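Local coordinates for protein polyphosphate kinase (Porphyromonas gingivalis, PDB 2O8R) that probably catalyses the reversible transfer of the terminal phosphate of ATP to a growing chain of inorganic polyphosphate, as a magnesium-dependent kinase of the PPK1 family, at residues A129-F134 with E210-E215; P125-Y130 with F203-F208; S159-L164 with P185-P190. The protein carries 3 engineered substitutions. One frame throughout, in Å; residues are numbered along the deposited sequence. Where two conformers were deposited one is given.

Interaction 1: A129-F134 with E210-E215; sequences AYLRRF and EDIIKE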
loop_
_atom_site.group_PDB
_atom_site.type_symbol
_atom_site.label_atom_id
_atom_site.label_comp_id
_atom_site.label_asym_id
_atom_site.label_seq_id
_atom_site.Cartn_x
_atom_site.Cartn_y
_atom_site.Cartn_z
ATOM N N ALA A 129 23.349 -20.804 15.804
ATOM C CA ALA A 129 23.158 -19.876 16.914
ATOM C C ALA A 129 22.229 -18.743 16.516
ATOM O O ALA A 129 21.291 -18.413 17.240
ATOM C CB ALA A 129 24.476 -19.325 17.361
ATOM N N TYR A 130 22.477 -18.173 15.343
ATOM C CA TYR A 130 21.650 -17.095 14.836
ATOM C C TYR A 130 20.177 -17.487 14.735
ATOM O O TYR A 130 19.318 -16.826 15.309
ATOM C CB TYR A 130 22.153 -16.621 13.476
ATOM C CG TYR A 130 21.280 -15.542 12.907
ATOM C CD1 TYR A 130 21.372 -14.243 13.380
ATOM C CD2 TYR A 130 20.336 -15.824 11.920
ATOM C CE1 TYR A 130 20.572 -13.245 12.872
ATOM C CE2 TYR A 130 19.528 -14.834 11.410
ATOM C CZ TYR A 130 19.652 -13.540 11.888
ATOM O OH TYR A 130 18.858 -12.527 11.393
ATOM N N LEU A 131 19.901 -18.571 14.011
ATOM C CA LEU A 131 18.531 -19.017 13.744
ATOM C C LEU A 131 17.774 -19.401 14.994
ATOM O O LEU A 131 16.589 -19.116 15.109
ATOM C CB LEU A 131 18.519 -20.170 12.739
ATOM C CG LEU A 131 18.861 -19.680 11.325
ATOM C CD1 LEU A 131 19.193 -20.806 10.372
ATOM C CD2 LEU A 131 17.703 -18.870 10.807
ATOM N N ARG A 132 18.466 -20.026 15.938
ATOM C CA ARG A 132 17.875 -20.355 17.228
ATOM C C ARG A 132 17.450 -19.082 17.935
ATOM O O ARG A 132 16.385 -19.039 18.550
ATOM C CB ARG A 132 18.856 -21.156 18.082
ATOM C CG ARG A 132 18.351 -21.536 19.439
ATOM C CD ARG A 132 18.976 -22.836 19.899
ATOM N NE ARG A 132 19.236 -22.827 21.339
ATOM C CZ ARG A 132 19.800 -23.829 22.013
ATOM N NH1 ARG A 132 20.159 -24.949 21.388
ATOM N NH2 ARG A 132 20.007 -23.709 23.318
ATOM N N ARG A 133 18.258 -18.031 17.823
ATOM C CA ARG A 133 17.883 -16.756 18.445
ATOM C C ARG A 133 16.683 -16.207 17.700
ATOM O O ARG A 133 15.664 -15.873 18.319
ATOM C CB ARG A 133 19.039 -15.752 18.421
ATOM C CG ARG A 133 19.054 -14.765 19.574
ATOM C CD ARG A 133 19.765 -13.465 19.200
ATOM N NE ARG A 133 18.850 -12.539 18.524
ATOM C CZ ARG A 133 18.736 -12.388 17.202
ATOM N NH1 ARG A 133 19.492 -13.092 16.366
ATOM N NH2 ARG A 133 17.860 -11.518 16.712
ATOM N N PHE A 134 16.809 -16.186 16.368
ATOM C CA PHE A 134 15.801 -15.647 15.450
ATOM C C PHE A 134 14.468 -16.317 15.666
ATOM O O PHE A 134 13.445 -15.644 15.808
ATOM C CB PHE A 134 16.243 -15.864 14.007
ATOM C CG PHE A 134 15.400 -15.146 12.974
ATOM C CD1 PHE A 134 15.565 -13.791 12.740
ATOM C CD2 PHE A 134 14.486 -15.843 12.193
ATOM C CE1 PHE A 134 14.821 -13.144 11.774
ATOM C CE2 PHE A 134 13.736 -15.195 11.226
ATOM C CZ PHE A 134 13.912 -13.851 11.013
ATOM N N GLU A 210 9.836 -21.523 6.711
ATOM C CA GLU A 210 9.227 -22.768 7.210
ATOM C C GLU A 210 10.262 -23.810 7.600
ATOM O O GLU A 210 9.996 -24.654 8.451
ATOM C CB GLU A 210 8.195 -23.360 6.235
ATOM C CG GLU A 210 8.762 -23.930 4.930
ATOM C CD GLU A 210 8.824 -22.903 3.799
ATOM O OE1 GLU A 210 9.006 -21.695 4.080
ATOM O OE2 GLU A 210 8.699 -23.312 2.621
ATOM N N ASP A 211 11.440 -23.741 6.985
ATOM C CA ASP A 211 12.542 -24.610 7.365
ATOM C C ASP A 211 13.007 -24.300 8.796
ATOM O O ASP A 211 13.146 -25.199 9.620
ATOM C CB ASP A 211 13.688 -24.498 6.357
ATOM C CG ASP A 211 13.475 -25.366 5.120
ATOM O OD1 ASP A 211 12.563 -26.215 5.114
ATOM O OD2 ASP A 211 14.237 -25.205 4.148
ATOM N N ILE A 212 13.201 -23.023 9.097
ATOM C CA ILE A 212 13.570 -22.612 10.439
ATOM C C ILE A 212 12.573 -23.126 11.458
ATOM O O ILE A 212 12.969 -23.700 12.473
ATOM C CB ILE A 212 13.704 -21.087 10.572
ATOM C CG1 ILE A 212 14.682 -20.552 9.506
ATOM C CG2 ILE A 212 14.143 -20.723 12.026
ATOM C CD1 ILE A 212 14.556 -19.049 9.268
ATOM N N ILE A 213 11.288 -22.933 11.182
ATOM C CA ILE A 213 10.244 -23.428 12.074
ATOM C C ILE A 213 10.379 -24.946 12.304
ATOM O O ILE A 213 10.407 -25.407 13.443
ATOM C CB ILE A 213 8.835 -23.040 11.577
ATOM C CG1 ILE A 213 8.660 -21.514 11.663
ATOM C CG2 ILE A 213 7.769 -23.754 12.408
ATOM C CD1 ILE A 213 7.266 -21.006 11.312
ATOM N N LYS A 214 10.521 -25.701 11.222
ATOM C CA LYS A 214 10.730 -27.144 11.292
ATOM C C LYS A 214 11.866 -27.547 12.245
ATOM O O LYS A 214 11.760 -28.530 12.969
ATOM C CB LYS A 214 11.007 -27.698 9.891
ATOM C CG LYS A 214 9.785 -27.710 8.945
ATOM C CD LYS A 214 10.139 -28.444 7.662
ATOM C CE LYS A 214 8.936 -28.992 6.960
ATOM N NZ LYS A 214 9.378 -29.771 5.787
ATOM N N GLU A 215 12.934 -26.763 12.251
ATOM C CA GLU A 215 14.125 -27.067 13.019
ATOM C C GLU A 215 13.955 -26.752 14.520
ATOM O O GLU A 215 14.816 -27.067 15.340
ATOM C CB GLU A 215 15.301 -26.282 12.420
ATOM C CG GLU A 215 16.702 -26.720 12.840
ATOM C CD GLU A 215 16.960 -28.205 12.631
ATOM O OE1 GLU A 215 16.413 -28.795 11.670
ATOM O OE2 GLU A 215 17.725 -28.783 13.433
#
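Leu131 and Ile212 make the close part of this helix-to-helix contact: CD2 of Leu131 lies 3.5 Å from CD1 of Ile212 and 3.7 Å from its CG1. The two side chains cross at about a right angle, and CD2 of the leucine rests against CG1 and CD1 of the isoleucine. With CG1 anti to its carbonyl carbon (chi1 -54°) and the chain extended beyond it, Ile212 carries CD1 to the helix 125-139. There it reaches a second residue more loosely, CD1 of Ile212 standing 4.3 Å from CD2 of Phe134 and oblique to that ring. Leu131 and Phe134 are three residues apart, about one turn, and both face the isoleucine methyl from the same side of their helix. The CA atoms of Leu131 and Ile212 are 7.0 Å apart. Val193 and Leu195 of strand 192-195 add to this apolar cluster, and Phe410 of the second subunit packs on Phe134. The other side of the helix is different in kind: Ala129, Arg132 and Arg133 are exposed, and Arg133 forms a salt bridge with Glu137 of its own helix. Within the middle domain, residues 129-134 and 210-215 thus meet through carbon atoms alone, and the chemistry implies a hydrophobic contact that relies on shape and burial and has little directional preference.

Interaction 2: P125-Y130 with F203-F208; sequences PDHKAY and FYYYSF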
loop_
_atom_site.group_PDB
_atom_site.type_symbol
_atom_site.label_atom_id
_atom_site.label_comp_id
_atom_site.label_asym_id
_atom_site.label_seq_id
_atom_site.Cartn_x
_atom_site.Cartn_y
_atom_site.Cartn_z
ATOM N N PRO A 125 27.802 -23.640 13.155
ATOM C CA PRO A 125 27.524 -23.184 14.521
ATOM C C PRO A 125 26.966 -21.788 14.595
ATOM O O PRO A 125 26.001 -21.553 15.318
ATOM C CB PRO A 125 28.901 -23.184 15.172
ATOM C CG PRO A 125 29.628 -24.249 14.474
ATOM C CD PRO A 125 29.135 -24.257 13.055
ATOM N N ASP A 126 27.570 -20.869 13.853
ATOM C CA ASP A 126 27.183 -19.474 13.930
ATOM C C ASP A 126 25.799 -19.269 13.346
ATOM O O ASP A 126 24.958 -18.597 13.953
ATOM C CB ASP A 126 28.214 -18.604 13.220
ATOM C CG ASP A 126 29.547 -18.583 13.941
ATOM O OD1 ASP A 126 29.548 -18.690 15.189
ATOM O OD2 ASP A 126 30.590 -18.455 13.263
ATOM N N HIS A 127 25.569 -19.868 12.176
ATOM C CA HIS A 127 24.255 -19.870 11.557
ATOM C C HIS A 127 23.203 -20.526 12.453
ATOM O O HIS A 127 22.123 -19.969 12.642
ATOM C CB HIS A 127 24.304 -20.532 10.184
ATOM C CG HIS A 127 25.058 -19.733 9.167
ATOM N ND1 HIS A 127 25.677 -20.306 8.079
ATOM C CD2 HIS A 127 25.326 -18.407 9.096
ATOM C CE1 HIS A 127 26.273 -19.365 7.365
ATOM N NE2 HIS A 127 26.086 -18.206 7.967
ATOM N N LYS A 128 23.532 -21.685 13.023
ATOM C CA LYS A 128 22.669 -22.327 14.023
ATOM C C LYS A 128 22.328 -21.399 15.194
ATOM O O LYS A 128 21.158 -21.220 15.523
ATOM C CB LYS A 128 23.298 -23.616 14.552
ATOM C CG LYS A 128 23.450 -24.707 13.504
ATOM C CD LYS A 128 24.046 -25.978 14.088
ATOM C CE LYS A 128 23.129 -26.635 15.109
ATOM N NZ LYS A 128 23.767 -27.859 15.665
ATOM N N ALA A 129 23.349 -20.804 15.804
ATOM C CA ALA A 129 23.158 -19.876 16.914
ATOM C C ALA A 129 22.229 -18.743 16.516
ATOM O O ALA A 129 21.291 -18.413 17.240
ATOM C CB ALA A 129 24.476 -19.325 17.361
ATOM N N TYR A 130 22.477 -18.173 15.343
ATOM C CA TYR A 130 21.650 -17.095 14.836
ATOM C C TYR A 130 20.177 -17.487 14.735
ATOM O O TYR A 130 19.318 -16.826 15.309
ATOM C CB TYR A 130 22.153 -16.621 13.476
ATOM C CG TYR A 130 21.280 -15.542 12.907
ATOM C CD1 TYR A 130 21.372 -14.243 13.380
ATOM C CD2 TYR A 130 20.336 -15.824 11.920
ATOM C CE1 TYR A 130 20.572 -13.245 12.872
ATOM C CE2 TYR A 130 19.528 -14.834 11.410
ATOM C CZ TYR A 130 19.652 -13.540 11.888
ATOM O OH TYR A 130 18.858 -12.527 11.393
ATOM N N PHE A 203 29.652 -17.712 0.216
ATOM C CA PHE A 203 28.275 -17.474 -0.195
ATOM C C PHE A 203 27.555 -16.428 0.639
ATOM O O PHE A 203 27.963 -16.079 1.763
ATOM C CB PHE A 203 27.436 -18.764 -0.090
ATOM C CG PHE A 203 28.055 -19.967 -0.736
ATOM C CD1 PHE A 203 28.140 -20.067 -2.123
ATOM C CD2 PHE A 203 28.540 -21.009 0.041
ATOM C CE1 PHE A 203 28.713 -21.183 -2.726
ATOM C CE2 PHE A 203 29.114 -22.132 -0.549
ATOM C CZ PHE A 203 29.200 -22.220 -1.938
ATOM N N TYR A 204 26.467 -15.941 0.055
ATOM C CA TYR A 204 25.359 -15.369 0.789
ATOM C C TYR A 204 24.420 -16.528 1.126
ATOM O O TYR A 204 24.252 -17.455 0.324
ATOM C CB TYR A 204 24.646 -14.341 -0.070
ATOM C CG TYR A 204 25.390 -13.040 -0.174
ATOM C CD1 TYR A 204 25.113 -12.001 0.700
ATOM C CD2 TYR A 204 26.356 -12.839 -1.150
ATOM C CE1 TYR A 204 25.784 -10.803 0.621
ATOM C CE2 TYR A 204 27.038 -11.632 -1.241
ATOM C CZ TYR A 204 26.748 -10.623 -0.340
ATOM O OH TYR A 204 27.401 -9.414 -0.389
ATOM N N TYR A 205 23.822 -16.486 2.313
ATOM C CA TYR A 205 23.016 -17.597 2.777
ATOM C C TYR A 205 21.566 -17.201 2.913
ATOM O O TYR A 205 21.262 -16.099 3.379
ATOM C CB TYR A 205 23.552 -18.125 4.100
ATOM C CG TYR A 205 24.916 -18.740 3.948
ATOM C CD1 TYR A 205 25.061 -20.077 3.578
ATOM C CD2 TYR A 205 26.068 -17.976 4.144
ATOM C CE1 TYR A 205 26.318 -20.640 3.419
ATOM C CE2 TYR A 205 27.319 -18.529 3.992
ATOM C CZ TYR A 205 27.441 -19.859 3.629
ATOM O OH TYR A 205 28.695 -20.395 3.482
ATOM N N TYR A 206 20.671 -18.092 2.487
ATOM C CA TYR A 206 19.252 -17.873 2.703
ATOM C C TYR A 206 18.552 -19.128 3.176
ATOM O O TYR A 206 18.947 -20.246 2.847
ATOM C CB TYR A 206 18.589 -17.343 1.436
ATOM C CG TYR A 206 19.165 -16.037 0.985
ATOM C CD1 TYR A 206 18.792 -14.846 1.602
ATOM C CD2 TYR A 206 20.099 -15.987 -0.049
ATOM C CE1 TYR A 206 19.317 -13.635 1.197
ATOM C CE2 TYR A 206 20.640 -14.777 -0.463
ATOM C CZ TYR A 206 20.243 -13.604 0.170
ATOM O OH TYR A 206 20.768 -12.399 -0.219
ATOM N N SER A 207 17.499 -18.928 3.951
ATOM C CA SER A 207 16.706 -20.031 4.452
ATOM C C SER A 207 15.254 -19.713 4.246
ATOM O O SER A 207 14.858 -18.551 4.373
ATOM C CB SER A 207 16.943 -20.198 5.941
ATOM O OG SER A 207 18.224 -20.723 6.180
ATOM N N PHE A 208 14.471 -20.743 3.926
ATOM C CA PHE A 208 13.005 -20.652 3.966
ATOM C C PHE A 208 12.580 -20.463 5.413
ATOM O O PHE A 208 13.118 -21.102 6.326
ATOM C CB PHE A 208 12.344 -21.935 3.447
ATOM C CG PHE A 208 12.502 -22.162 1.960
ATOM C CD1 PHE A 208 11.477 -21.836 1.083
ATOM C CD2 PHE A 208 13.654 -22.731 1.443
ATOM C CE1 PHE A 208 11.605 -22.060 -0.279
ATOM C CE2 PHE A 208 13.784 -22.962 0.086
ATOM C CZ PHE A 208 12.758 -22.625 -0.777
#
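The first turns of helix 125-139 lie beside strand 204-208, and the backbones stay well apart: the closest CA atoms, those of His127 and Tyr205, are 9.2 Å from each other. Residues 125-130 are helical throughout, with Ala129 N bonded to Pro125 O and Tyr130 N to Asp126 O. The strand is the middle one of a small three-stranded mixed sheet, parallel to strand 115-118 and antiparallel to strand 192-195, and Phe208 at its end is the N-cap of the following helix. The gap between helix and strand is bridged by one pair of rings, those of His127 and Tyr205, whose side chains both set out across it. They form a tilted edge-to-face pair with centroids 4.6 Å apart and planes inclined at 56°. The histidine presents its CE1 corner, which stands 3.5 Å above the phenol plane and over its centre; the nearest ring atom, Tyr205 CD2, is 3.5 Å from His127 CE1. CB of His127 already points to the strand, and chi1 of -69° sets the ring beside the backbone N, with CG anti to the carbonyl carbon. On the opposite face of the tyrosine, CB of Phe203 sits 3.9 Å above the plane of the Tyr205 ring and toward the rim, so the phenol ring is held between two neighbours. His127 NE2 is hydrogen-bonded to the carbonyl oxygen of Pro196, which ties the imidazole to the loop after strand 192-195, and His124 packs edge-to-face against it. The chemistry implies buried aromatic packing in which the NE2 bond probably limits rotation of the imidazole, and the C-H over the phenol face may add a weak electrostatic attraction.

Interaction 3: S159-L164 with P185-P190; sequences SGRVYL and PTDGLP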
loop_
_atom_site.group_PDB
_atom_site.type_symbol
_atom_site.label_atom_id
_atom_site.label_comp_id
_atom_site.label_asym_id
_atom_site.label_seq_id
_atom_site.Cartn_x
_atom_site.Cartn_y
_atom_site.Cartn_z
ATOM N N SER A 159 -6.168 -19.484 2.324
ATOM C CA SER A 159 -5.588 -19.723 1.024
ATOM C C SER A 159 -4.401 -18.797 0.810
ATOM O O SER A 159 -4.280 -17.754 1.469
ATOM C CB SER A 159 -6.636 -19.574 -0.085
ATOM O OG SER A 159 -7.191 -18.277 -0.088
ATOM N N GLY A 160 -3.508 -19.213 -0.086
ATOM C CA GLY A 160 -2.337 -18.423 -0.455
ATOM C C GLY A 160 -1.254 -18.400 0.598
ATOM O O GLY A 160 -0.198 -17.812 0.391
ATOM N N ARG A 161 -1.524 -19.032 1.737
ATOM C CA ARG A 161 -0.554 -19.124 2.819
ATOM C C ARG A 161 0.088 -20.515 2.859
ATOM O O ARG A 161 -0.368 -21.449 2.190
ATOM C CB ARG A 161 -1.216 -18.792 4.164
ATOM C CG ARG A 161 -1.835 -17.398 4.244
ATOM C CD ARG A 161 -0.782 -16.296 4.359
ATOM N NE ARG A 161 -0.510 -15.893 5.743
ATOM C CZ ARG A 161 0.490 -16.367 6.482
ATOM N NH1 ARG A 161 1.315 -17.276 5.980
ATOM N NH2 ARG A 161 0.669 -15.936 7.723
ATOM N N VAL A 162 1.154 -20.642 3.637
ATOM C CA VAL A 162 1.798 -21.914 3.839
ATOM C C VAL A 162 1.560 -22.288 5.280
ATOM O O VAL A 162 1.727 -21.460 6.170
ATOM C CB VAL A 162 3.297 -21.807 3.605
ATOM C CG1 VAL A 162 3.994 -23.082 4.028
ATOM C CG2 VAL A 162 3.571 -21.507 2.160
ATOM N N TYR A 163 1.133 -23.524 5.504
ATOM C CA TYR A 163 1.013 -24.056 6.860
ATOM C C TYR A 163 1.842 -25.318 6.982
ATOM O O TYR A 163 2.155 -25.993 5.984
ATOM C CB TYR A 163 -0.427 -24.406 7.203
ATOM C CG TYR A 163 -1.390 -23.257 7.320
ATOM C CD1 TYR A 163 -1.960 -22.933 8.545
ATOM C CD2 TYR A 163 -1.762 -22.514 6.206
ATOM C CE1 TYR A 163 -2.868 -21.893 8.655
ATOM C CE2 TYR A 163 -2.669 -21.465 6.307
ATOM C CZ TYR A 163 -3.215 -21.158 7.533
ATOM O OH TYR A 163 -4.120 -20.121 7.636
ATOM N N LEU A 164 2.189 -25.628 8.223
ATOM C CA LEU A 164 2.903 -26.837 8.556
ATOM C C LEU A 164 1.954 -27.719 9.326
ATOM O O LEU A 164 1.414 -27.319 10.366
ATOM C CB LEU A 164 4.099 -26.495 9.431
ATOM C CG LEU A 164 5.526 -26.464 8.886
ATOM C CD1 LEU A 164 5.636 -26.689 7.387
ATOM C CD2 LEU A 164 6.158 -25.153 9.297
ATOM N N PRO A 185 4.446 -17.345 9.491
ATOM C CA PRO A 185 4.016 -15.946 9.570
ATOM C C PRO A 185 4.657 -15.048 8.524
ATOM O O PRO A 185 5.379 -14.112 8.866
ATOM C CB PRO A 185 4.460 -15.519 10.972
ATOM C CG PRO A 185 5.573 -16.439 11.324
ATOM C CD PRO A 185 5.345 -17.730 10.593
ATOM N N THR A 186 4.391 -15.322 7.252
ATOM C CA THR A 186 4.975 -14.515 6.186
ATOM C C THR A 186 4.241 -13.195 6.037
ATOM O O THR A 186 4.643 -12.339 5.265
ATOM C CB THR A 186 5.027 -15.249 4.856
ATOM O OG1 THR A 186 3.712 -15.689 4.503
ATOM C CG2 THR A 186 5.935 -16.428 4.969
ATOM N N ASP A 187 3.180 -13.034 6.813
ATOM C CA ASP A 187 2.502 -11.759 6.931
ATOM C C ASP A 187 3.292 -10.794 7.812
ATOM O O ASP A 187 2.950 -9.621 7.920
ATOM C CB ASP A 187 1.107 -11.977 7.521
ATOM C CG ASP A 187 1.127 -12.788 8.823
ATOM O OD1 ASP A 187 2.221 -13.068 9.362
ATOM O OD2 ASP A 187 0.033 -13.152 9.311
ATOM N N GLY A 188 4.322 -11.305 8.479
ATOM C CA GLY A 188 5.130 -10.503 9.392
ATOM C C GLY A 188 6.631 -10.692 9.217
ATOM O O GLY A 188 7.421 -9.917 9.745
ATOM N N LEU A 189 7.023 -11.729 8.483
ATOM C CA LEU A 189 8.432 -12.019 8.240
ATOM C C LEU A 189 8.652 -12.337 6.762
ATOM O O LEU A 189 7.701 -12.645 6.046
ATOM C CB LEU A 189 8.865 -13.207 9.097
ATOM C CG LEU A 189 9.089 -12.999 10.593
ATOM C CD1 LEU A 189 9.790 -14.214 11.140
ATOM C CD2 LEU A 189 9.920 -11.767 10.836
ATOM N N PRO A 190 9.899 -12.255 6.286
ATOM C CA PRO A 190 10.104 -12.630 4.901
ATOM C C PRO A 190 10.113 -14.149 4.719
ATOM O O PRO A 190 10.429 -14.892 5.660
ATOM C CB PRO A 190 11.487 -12.064 4.596
ATOM C CG PRO A 190 12.189 -12.097 5.882
ATOM C CD PRO A 190 11.154 -11.841 6.935
#
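Arg161 reaches Asp187 through its NH2, which lies 3.3 Å from the carboxylate OD2 of Asp187 in a salt bridge whose hydrogen bond is weak, bent to 142° at the proton. The guanidinium and carboxylate planes are turned 66° apart and the two side chains cross at about a right angle; one bond from NH2 to OD2 is made rather than a paired, side-by-side bridge. Arg161 was deposited in two conformers, and the salt bridge and the approaches below hold for the one described, which makes them tentative. In it the side chain leaves the backbone with CG anti to the carbonyl carbon, then folds at chi2 (-74°) and again at chi3, curling its head toward the loop 185-190. The contact joins the approach to strand 163-169, into which 159-164 runs, to the loop after strand 178-183, its antiparallel neighbour in the mixed six-stranded sheet of the middle domain. Thr186 OG1 comes over one face of the guanidinium, 3.2 Å from Arg161 NH1 but at too poor an angle for a hydrogen bond. At the edge, near the plane, Pro185 CA is 3.8 Å from Arg161 NH2. The firmer polar partner of Arg161 is the carbonyl of Val184, which accepts from NH1. The loop turns back over 185-189, Pro185 O receiving both Gly188 N and Leu189 N, the latter at 2.9 Å.

All three contacts lie in the middle domain. Interactions 1 and 2 are neighbours, their centres 9 Å apart: both start from helix 125-139 and share Ala129 and Tyr130, but interaction 1 ends on helix 209-214 and interaction 2 on strand 204-208, which directly precedes that helix. They meet where Ile212 packs on Ser207. Interaction 3 falls between their segments in sequence. Its centre is 15 Å from that of interaction 1, which it touches as Ile213 packs on Leu164 and Pro185, and 20 Å from that of interaction 2, with no touch. Helix 209-214 touches helix 125-139 through Ile212 and Leu164 of the six-stranded sheet through Ile213, and so connects these parts.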